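Local coordinates for protein enoyl-CoA hydratase, EchA3 (Mycobacterium ulcerans, PDB 6C7C) that probably acts as a lyase in lipid metabolism and belongs to the enoyl-CoA hydratase/isomerase (crotonase) family, at residues A[78-83]-A[228-233]. Residues are numbered along the deposited sequence; the frame is centred on the assembly and turned at random.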
loop_
_atom_site.group_PDB
_atom_site.type_symbol
_atom_site.label_atom_id
_atom_site.label_comp_id
_atom_site.label_asym_id
_atom_site.label_seq_id
_atom_site.Cartn_x
_atom_site.Cartn_y
_atom_site.Cartn_z
ATOM N N PRO A 78 -30.905 -14.291 13.063
ATOM C CA PRO A 78 -31.047 -13.655 11.737
ATOM C C PRO A 78 -29.878 -12.745 11.396
ATOM O O PRO A 78 -29.397 -12.744 10.253
ATOM C CB PRO A 78 -32.354 -12.861 11.854
ATOM C CG PRO A 78 -33.132 -13.533 12.958
ATOM C CD PRO A 78 -32.094 -14.065 13.916
ATOM N N ALA A 79 -29.393 -11.981 12.377
ATOM C CA ALA A 79 -28.304 -11.046 12.131
ATOM C C ALA A 79 -27.018 -11.790 11.816
ATOM O O ALA A 79 -26.358 -11.502 10.814
ATOM C CB ALA A 79 -28.118 -10.128 13.340
ATOM N N ILE A 80 -26.685 -12.787 12.639
ATOM C CA ILE A 80 -25.489 -13.595 12.421
ATOM C C ILE A 80 -25.528 -14.257 11.049
ATOM O O ILE A 80 -24.562 -14.186 10.274
ATOM C CB ILE A 80 -25.351 -14.643 13.538
ATOM C CG1 ILE A 80 -25.086 -13.961 14.874
ATOM C CG2 ILE A 80 -24.253 -15.630 13.201
ATOM C CD1 ILE A 80 -25.208 -14.883 16.056
ATOM N N ASP A 81 -26.657 -14.895 10.718
ATOM C CA ASP A 81 -26.735 -15.615 9.452
ATOM C C ASP A 81 -26.585 -14.667 8.269
ATOM O O ASP A 81 -25.936 -15.008 7.271
ATOM C CB ASP A 81 -28.035 -16.409 9.372
ATOM C CG ASP A 81 -28.084 -17.556 10.385
ATOM O OD1 ASP A 81 -27.052 -17.818 11.045
ATOM O OD2 ASP A 81 -29.148 -18.200 10.521
ATOM N N MET A 82 -27.125 -13.451 8.381
ATOM C CA MET A 82 -26.969 -12.475 7.304
ATOM C C MET A 82 -25.511 -12.027 7.151
ATOM O O MET A 82 -24.986 -11.970 6.036
ATOM C CB MET A 82 -27.885 -11.277 7.553
ATOM C CG MET A 82 -27.789 -10.200 6.489
ATOM S SD MET A 82 -28.908 -8.808 6.778
ATOM C CE MET A 82 -28.306 -8.214 8.350
ATOM N N LEU A 83 -24.837 -11.699 8.250
ATOM C CA LEU A 83 -23.430 -11.312 8.135
ATOM C C LEU A 83 -22.577 -12.437 7.577
ATOM O O LEU A 83 -21.671 -12.189 6.769
ATOM C CB LEU A 83 -22.861 -10.853 9.478
ATOM C CG LEU A 83 -22.684 -9.342 9.694
ATOM C CD1 LEU A 83 -23.905 -8.551 9.290
ATOM C CD2 LEU A 83 -22.300 -9.055 11.132
ATOM N N GLY A 228 -15.666 -16.535 13.100
ATOM C CA GLY A 228 -15.821 -15.788 14.324
ATOM C C GLY A 228 -16.960 -14.790 14.298
ATOM O O GLY A 228 -16.973 -13.869 15.119
ATOM N N ILE A 229 -17.923 -14.961 13.380
ATOM C CA ILE A 229 -19.015 -13.993 13.252
ATOM C C ILE A 229 -19.737 -13.820 14.584
ATOM O O ILE A 229 -20.132 -12.707 14.951
ATOM C CB ILE A 229 -19.996 -14.416 12.140
ATOM C CG1 ILE A 229 -19.458 -14.056 10.762
ATOM C CG2 ILE A 229 -21.338 -13.748 12.333
ATOM C CD1 ILE A 229 -19.271 -12.575 10.547
ATOM N N GLU A 230 -19.909 -14.915 15.332
ATOM C CA GLU A 230 -20.571 -14.832 16.631
ATOM C C GLU A 230 -19.839 -13.875 17.565
ATOM O O GLU A 230 -20.474 -13.145 18.339
ATOM C CB GLU A 230 -20.661 -16.219 17.267
ATOM C CG GLU A 230 -21.702 -17.151 16.665
ATOM C CD GLU A 230 -21.323 -17.677 15.294
ATOM O OE1 GLU A 230 -20.192 -17.398 14.814
ATOM O OE2 GLU A 230 -22.159 -18.395 14.703
ATOM N N ALA A 231 -18.503 -13.859 17.497
ATOM C CA ALA A 231 -17.721 -12.977 18.357
ATOM C C ALA A 231 -18.005 -11.504 18.082
ATOM O O ALA A 231 -17.831 -10.665 18.974
ATOM C CB ALA A 231 -16.230 -13.265 18.178
ATOM N N GLU A 232 -18.433 -11.165 16.864
ATOM C CA GLU A 232 -18.784 -9.782 16.555
ATOM C C GLU A 232 -20.064 -9.337 17.253
ATOM O O GLU A 232 -20.265 -8.135 17.439
ATOM C CB GLU A 232 -18.943 -9.594 15.043
ATOM C CG GLU A 232 -17.775 -10.095 14.177
ATOM C CD GLU A 232 -16.618 -9.104 14.064
ATOM O OE1 GLU A 232 -16.738 -7.961 14.571
ATOM O OE2 GLU A 232 -15.598 -9.468 13.437
ATOM N N PHE A 233 -20.926 -10.274 17.640
ATOM C CA PHE A 233 -22.145 -9.984 18.381
ATOM C C PHE A 233 -21.998 -10.228 19.874
ATOM O O PHE A 233 -22.942 -9.966 20.632
ATOM C CB PHE A 233 -23.314 -10.820 17.842
ATOM C CG PHE A 233 -23.792 -10.397 16.482
ATOM C CD1 PHE A 233 -24.855 -9.517 16.356
ATOM C CD2 PHE A 233 -23.194 -10.883 15.335
ATOM C CE1 PHE A 233 -25.303 -9.120 15.115
ATOM C CE2 PHE A 233 -23.639 -10.490 14.088
ATOM C CZ PHE A 233 -24.696 -9.607 13.980
#
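Phe233, close to the C-terminus, lays its ring against Ala79, Ile80 and Leu83, three residues on one side of helix 76-94. Ile80 CG1 sits over one face in a CH-pi contact, 4.1 Å from the centroid of the Phe233 ring and 28° off its normal. With CG1 beside the backbone N (chi1 -66°), branched Ile80 can offer one arm to the ring and the other, CG2, to Ile229, whose own CG2 lies 3.6 Å from Ile80 CG2. The far end of the ring meets the other two residues obliquely: Phe233 CE1 is 3.5 Å from Ala79 CB, and Phe233 CE2 is 3.5 Å from Leu83 CD2. Alanine suits its place because a single methyl lets the flat ring come close to the helix, while the forked leucine reaches out beside it. Ile229 CD1 lies more loosely, 4.1 Å from Leu83 CB.

Ala79, Leu83 and Ile229 are buried, whereas Ile80, Phe233 and Glu230 are partly exposed, Glu230 on the solvent side. Bent at chi2, Glu230 brings OE2 to 3.8 Å from Ile80 CG2, merely grazing it; a carboxylate suits this edge because Arg84, which also pairs with Asp81, engages it. Glu232 turns elsewhere, to Tyr143 N and to Arg213 of the second subunit.

The short helix 229-233 thus packs the end of the crotonase-like chain against helix 76-94, their segment axes 134° apart. The two segments meet mainly through apolar side chains, without a direct hydrogen bond, so the match rests on shape and burial; the Arg84-Glu230 salt bridge, linking the same two helices, probably adds to it.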